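Local coordinates for protein putative ferredoxin (Rhodopseudomonas palustris, PDB 4ID8) that carries a [3Fe-4S] cluster and, as a ferredoxin associated with the cytochrome CYP194A4, probably passes electrons to it, at residues H8-C14 / N35-K39; L23-L27 / L48-A52. All coordinates share one frame; numbering follows the deposited sequence.

In the fold
Both contacts belong to the single-cluster ferredoxin domain, but they lie on opposite sides of its centre, about 14 Å apart between their centres. Contact 1 joins strand 6-9 and the start of the cluster-binding loop to strand 36-38; it runs from a buried cluster ligand to an exposed histidine and depends on directed polar bonds. Contact 2, 23-27 with 48-52, sets the turn after helix 19-23 against the first turn of helix 49-58 and relies on apolar packing, with L27 and A52 buried and charged side chains outside. The two contacts meet where K39 packs on the backbone of E26 and L27, and their segments alternate along the chain.

Contact 1. Residues H8-C14 / N35-K39; sequences HVDQDKC and NAHEK. With F3S (Fe3-s4 cluster), chain B.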
loop_
_atom_site.group_PDB
_atom_site.type_symbol
_atom_site.label_atom_id
_atom_site.label_comp_id
_atom_site.label_asym_id
_atom_site.label_seq_id
_atom_site.Cartn_x
_atom_site.Cartn_y
_atom_site.Cartn_z
ATOM N N HIS A 8 -3.931 -0.744 -4.470
ATOM C CA HIS A 8 -3.260 0.069 -5.483
ATOM C C HIS A 8 -2.676 1.330 -4.875
ATOM O O HIS A 8 -3.323 2.001 -4.095
ATOM C CB HIS A 8 -4.265 0.410 -6.588
ATOM C CG HIS A 8 -3.792 1.429 -7.577
ATOM N ND1 HIS A 8 -2.707 1.222 -8.408
ATOM C CD2 HIS A 8 -4.294 2.645 -7.903
ATOM C CE1 HIS A 8 -2.533 2.300 -9.165
ATOM N NE2 HIS A 8 -3.479 3.180 -8.871
ATOM N N VAL A 9 -1.461 1.695 -5.248
ATOM C CA VAL A 9 -0.949 3.029 -4.882
ATOM C C VAL A 9 -1.029 3.945 -6.050
ATOM O O VAL A 9 -0.490 3.653 -7.109
ATOM C CB VAL A 9 0.528 2.954 -4.467
ATOM C CG1 VAL A 9 1.033 4.324 -4.029
ATOM C CG2 VAL A 9 0.730 1.885 -3.396
ATOM N N ASP A 10 -1.662 5.084 -5.896
ATOM C CA ASP A 10 -1.710 6.063 -6.988
ATOM C C ASP A 10 -0.388 6.815 -7.033
ATOM O O ASP A 10 -0.020 7.500 -6.090
ATOM C CB ASP A 10 -2.865 7.020 -6.720
ATOM C CG ASP A 10 -3.056 8.084 -7.808
ATOM O OD1 ASP A 10 -4.209 8.536 -7.943
ATOM O OD2 ASP A 10 -2.102 8.505 -8.497
ATOM N N GLN A 11 0.324 6.705 -8.134
ATOM C CA GLN A 11 1.640 7.253 -8.215
ATOM C C GLN A 11 1.648 8.765 -8.149
ATOM O O GLN A 11 2.606 9.373 -7.662
ATOM C CB GLN A 11 2.309 6.771 -9.486
ATOM C CG GLN A 11 2.663 5.284 -9.470
ATOM C CD GLN A 11 3.381 4.875 -8.187
ATOM O OE1 GLN A 11 4.502 5.280 -7.920
ATOM N NE2 GLN A 11 2.723 4.063 -7.386
ATOM N N ASP A 12 0.581 9.394 -8.634
ATOM C CA ASP A 12 0.525 10.836 -8.544
ATOM C C ASP A 12 0.343 11.384 -7.125
ATOM O O ASP A 12 0.953 12.412 -6.760
ATOM C CB ASP A 12 -0.481 11.413 -9.530
ATOM C CG ASP A 12 0.028 11.350 -10.982
ATOM O OD1 ASP A 12 1.214 11.663 -11.222
ATOM O OD2 ASP A 12 -0.767 10.981 -11.886
ATOM N N LYS A 13 -0.436 10.673 -6.320
ATOM C CA LYS A 13 -0.587 11.014 -4.920
ATOM C C LYS A 13 0.605 10.657 -4.023
ATOM O O LYS A 13 0.944 11.427 -3.154
ATOM C CB LYS A 13 -1.879 10.422 -4.387
ATOM C CG LYS A 13 -3.080 10.959 -5.122
ATOM C CD LYS A 13 -4.209 10.022 -4.958
ATOM C CE LYS A 13 -5.476 10.757 -4.659
ATOM N NZ LYS A 13 -6.497 10.579 -5.720
ATOM N N CYS A 14 1.256 9.515 -4.228
ATOM C CA CYS A 14 2.428 9.109 -3.409
ATOM C C CYS A 14 3.515 10.178 -3.298
ATOM O O CYS A 14 4.021 10.621 -4.288
ATOM C CB CYS A 14 3.060 7.833 -3.975
ATOM S SG CYS A 14 4.210 7.132 -2.812
ATOM N N ASN A 35 8.997 5.870 -3.952
ATOM C CA ASN A 35 7.566 5.718 -4.197
ATOM C C ASN A 35 7.123 4.295 -4.046
ATOM O O ASN A 35 7.869 3.347 -4.378
ATOM C CB ASN A 35 7.224 6.201 -5.587
ATOM C CG ASN A 35 7.483 7.671 -5.759
ATOM O OD1 ASN A 35 6.770 8.506 -5.222
ATOM N ND2 ASN A 35 8.497 7.993 -6.515
ATOM N N ALA A 36 5.921 4.144 -3.517
ATOM C CA ALA A 36 5.402 2.825 -3.252
ATOM C C ALA A 36 4.545 2.292 -4.416
ATOM O O ALA A 36 3.945 3.053 -5.192
ATOM C CB ALA A 36 4.642 2.804 -1.964
ATOM N N HIS A 37 4.510 0.970 -4.536
ATOM C CA HIS A 37 3.614 0.316 -5.463
ATOM C C HIS A 37 3.218 -1.061 -4.907
ATOM O O HIS A 37 4.002 -1.670 -4.161
ATOM C CB HIS A 37 4.220 0.240 -6.885
ATOM C CG HIS A 37 5.568 -0.379 -6.927
ATOM N ND1 HIS A 37 6.726 0.366 -7.035
ATOM C CD2 HIS A 37 5.960 -1.686 -6.866
ATOM C CE1 HIS A 37 7.775 -0.458 -7.039
ATOM N NE2 HIS A 37 7.338 -1.709 -6.946
ATOM N N GLU A 38 2.007 -1.533 -5.250
ATOM C CA GLU A 38 1.573 -2.887 -4.906
ATOM C C GLU A 38 2.491 -3.966 -5.479
ATOM O O GLU A 38 3.080 -3.818 -6.499
ATOM C CB GLU A 38 0.134 -3.150 -5.323
ATOM C CG GLU A 38 -0.137 -2.901 -6.790
ATOM C CD GLU A 38 -0.502 -1.449 -7.057
ATOM O OE1 GLU A 38 0.034 -0.580 -6.320
ATOM O OE2 GLU A 38 -1.310 -1.170 -7.994
ATOM N N LYS A 39 2.546 -5.097 -4.809
ATOM C CA LYS A 39 3.663 -6.036 -4.896
ATOM C C LYS A 39 3.076 -7.338 -5.428
ATOM O O LYS A 39 1.961 -7.706 -5.081
ATOM C CB LYS A 39 4.214 -6.164 -3.470
ATOM C CG LYS A 39 5.437 -6.974 -3.188
ATOM C CD LYS A 39 5.637 -7.062 -1.692
ATOM C CE LYS A 39 7.035 -7.468 -1.279
ATOM N NZ LYS A 39 7.163 -8.880 -0.720
HETATM FE FE1 F3S B . 3.485 6.769 -0.646
HETATM FE FE3 F3S B . 3.240 4.854 1.045
HETATM FE FE4 F3S B . 1.660 6.853 1.166
HETATM S S1 F3S B . 5.159 5.688 0.321
HETATM S S2 F3S B . 2.924 8.608 0.461
HETATM S S3 F3S B . 1.788 5.403 -0.432
HETATM S S4 F3S B . 2.652 5.938 2.912
HETATM O O HOH W 1 0.918 1.874 -8.589
HETATM O O HOH W 2 6.174 2.501 -8.531
#
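C14 and A36 meet beside the iron-sulfur cluster of this single-cluster ferredoxin domain, where the cysteine opens the cluster-binding loop. C14 SG binds the iron FE1 at 2.3 Å and also accepts a nearly straight hydrogen bond from A36 N at 3.5 Å, an N-H...S bond of the kind that would probably stabilise the negative charge on the cluster. With SG anti to its own backbone N (chi1 -167°), the thiolate reaches both partners. V9 CG1 and A36 CB reach sulfides S3 and S1 respectively, adding an apolar lining, and C20, another cluster residue, lies close to A36.

The next shell fixes the two backbones. Q11 bends at chi2 and brings NE2 to A36 O at 2.7 Å, the acceptor lying in the amide plane; the same NE2 makes a longer bond to V9 O, from above that carbonyl's plane. A water bridges V9 O and Q11 NE2.

Farther from the cluster, the E38 carboxylate grips strand 6-9 with both oxygens: OE1 takes V9 N at 2.9 Å, tilted out of the carboxylate plane, and OE2 takes the H8 ring. An alanine at E38 would leave V9 N and H8 ND1 without these acceptors and would probably set the imidazole free to turn. Strand 6-9 pairs on with 64-67 through backbone bonds of H8 with D65, whereas the backbone of H37 bonds to that of D29 in strand 28-30. Carboxylate and imidazole stand almost perpendicular, yet H8 ND1 meets the syn lone pair of E38 OE2 at 2.8 Å, within the ring plane.

Contact 2. Residues L23-L27 / L48-A52; sequences LAPEL and LIDKA
L27 and L48 pack together at the apolar centre of a loop-on-helix contact in the ferredoxin domain, where the turn that follows helix 19-23 rests against the first turn of helix 49-58. The two leucines run past each other in opposite directions, with L27 CG 4.1 Å from L48 CD1. Beyond this pair, L27 CD1 extends over the helix start, lying 3.9 Å from the backbone L48 O and 4.0 Å from A52 CB. This is the buried side: A52 also touches V44, of the chain leading into the helix. L48 occupies the N-cap position, and its carbonyl accepts the bond from A52 N that closes the first helical turn while L27 packs on it. A bond from L27 N to A24 O likewise closes the turn across from the helix.

The contact is looser along K51. A24, the first residue to leave the helical path after 19-23, points its methyl at the helix and meets K51 CB at 4.1 Å. The K51 chain is extended as far as CE, with CG anti to the carbonyl carbon (chi1 -72°), and it runs alongside the turn so that CD passes L23 O at 4.1 Å. Its ammonium does not pair with E26: K51 NZ and E26 OE2 stay 6.1 Å apart, and any attraction between these opposite charges is probably only long-range. E26 instead lays both its CB and its carboxylate end against L48, crossing it at an angle, a tight spot although E26 is exposed. The fork of L48 divides between the two ends of that side chain, its CD2 lying near the carboxylate while CD1 presses on E26 CB at 3.6 Å.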
loop_
_atom_site.group_PDB
_atom_site.type_symbol
_atom_site.label_atom_id
_atom_site.label_comp_id
_atom_site.label_asym_id
_atom_site.label_seq_id
_atom_site.Cartn_x
_atom_site.Cartn_y
_atom_site.Cartn_z
ATOM N N LEU A 23 4.485 -0.463 7.703
ATOM C CA LEU A 23 3.341 -1.248 8.274
ATOM C C LEU A 23 3.081 -2.615 7.654
ATOM O O LEU A 23 2.676 -3.543 8.326
ATOM C CB LEU A 23 2.012 -0.464 8.248
ATOM C CG LEU A 23 2.043 0.868 9.013
ATOM C CD1 LEU A 23 0.830 1.703 8.753
ATOM C CD2 LEU A 23 2.304 0.705 10.547
ATOM N N ALA A 24 3.288 -2.708 6.355
ATOM C CA ALA A 24 2.906 -3.880 5.633
ATOM C C ALA A 24 3.955 -4.078 4.555
ATOM O O ALA A 24 3.647 -3.870 3.387
ATOM C CB ALA A 24 1.527 -3.692 5.041
ATOM N N PRO A 25 5.193 -4.467 4.967
ATOM C CA PRO A 25 6.334 -4.697 4.094
ATOM C C PRO A 25 5.979 -5.725 3.045
ATOM O O PRO A 25 6.472 -5.686 1.919
ATOM C CB PRO A 25 7.411 -5.269 5.041
ATOM C CG PRO A 25 6.913 -5.107 6.409
ATOM C CD PRO A 25 5.491 -4.785 6.384
ATOM N N GLU A 26 5.077 -6.615 3.428
ATOM C CA GLU A 26 4.619 -7.739 2.627
ATOM C C GLU A 26 3.760 -7.287 1.468
ATOM O O GLU A 26 3.609 -8.009 0.510
ATOM C CB GLU A 26 3.826 -8.743 3.503
ATOM C CG GLU A 26 4.504 -9.174 4.833
ATOM C CD GLU A 26 4.091 -8.323 6.080
ATOM O OE1 GLU A 26 3.461 -7.241 5.946
ATOM O OE2 GLU A 26 4.403 -8.756 7.223
ATOM N N LEU A 27 3.214 -6.087 1.528
ATOM C CA LEU A 27 2.240 -5.686 0.560
ATOM C C LEU A 27 2.697 -4.590 -0.413
ATOM O O LEU A 27 2.107 -4.448 -1.479
ATOM C CB LEU A 27 0.968 -5.246 1.325
ATOM C CG LEU A 27 0.081 -6.294 2.012
ATOM C CD1 LEU A 27 -0.973 -5.632 2.828
ATOM C CD2 LEU A 27 -0.579 -7.214 0.953
ATOM N N LEU A 48 -3.226 -10.565 6.208
ATOM C CA LEU A 48 -2.730 -9.208 6.079
ATOM C C LEU A 48 -3.834 -8.225 5.813
ATOM O O LEU A 48 -3.568 -7.127 5.395
ATOM C CB LEU A 48 -1.692 -9.129 4.963
ATOM C CG LEU A 48 -0.438 -9.966 5.204
ATOM C CD1 LEU A 48 0.415 -9.906 3.980
ATOM C CD2 LEU A 48 0.322 -9.472 6.419
ATOM N N ILE A 49 -5.083 -8.623 6.034
ATOM C CA ILE A 49 -6.257 -7.820 5.636
ATOM C C ILE A 49 -6.323 -6.587 6.487
ATOM O O ILE A 49 -6.599 -5.487 6.016
ATOM C CB ILE A 49 -7.581 -8.670 5.623
ATOM C CG1 ILE A 49 -7.694 -9.427 4.272
ATOM C CG2 ILE A 49 -8.820 -7.801 5.839
ATOM C CD1 ILE A 49 -8.863 -10.460 4.146
ATOM N N ASP A 50 -6.009 -6.767 7.754
ATOM C CA ASP A 50 -5.971 -5.659 8.692
ATOM C C ASP A 50 -4.812 -4.689 8.460
ATOM O O ASP A 50 -4.991 -3.482 8.626
ATOM C CB ASP A 50 -5.901 -6.175 10.142
ATOM C CG ASP A 50 -7.230 -6.773 10.639
ATOM O OD1 ASP A 50 -8.304 -6.493 10.021
ATOM O OD2 ASP A 50 -7.152 -7.517 11.653
ATOM N N LYS A 51 -3.641 -5.195 8.110
ATOM C CA LYS A 51 -2.522 -4.314 7.813
ATOM C C LYS A 51 -2.719 -3.511 6.554
ATOM O O LYS A 51 -2.181 -2.454 6.379
ATOM C CB LYS A 51 -1.298 -5.165 7.646
ATOM C CG LYS A 51 -0.848 -5.694 8.940
ATOM C CD LYS A 51 0.186 -6.771 8.740
ATOM C CE LYS A 51 0.578 -7.440 10.089
ATOM N NZ LYS A 51 0.443 -6.450 11.225
ATOM N N ALA A 52 -3.448 -4.079 5.629
ATOM C CA ALA A 52 -3.909 -3.404 4.475
ATOM C C ALA A 52 -4.722 -2.143 4.800
ATOM O O ALA A 52 -4.325 -1.047 4.445
ATOM C CB ALA A 52 -4.718 -4.390 3.626
#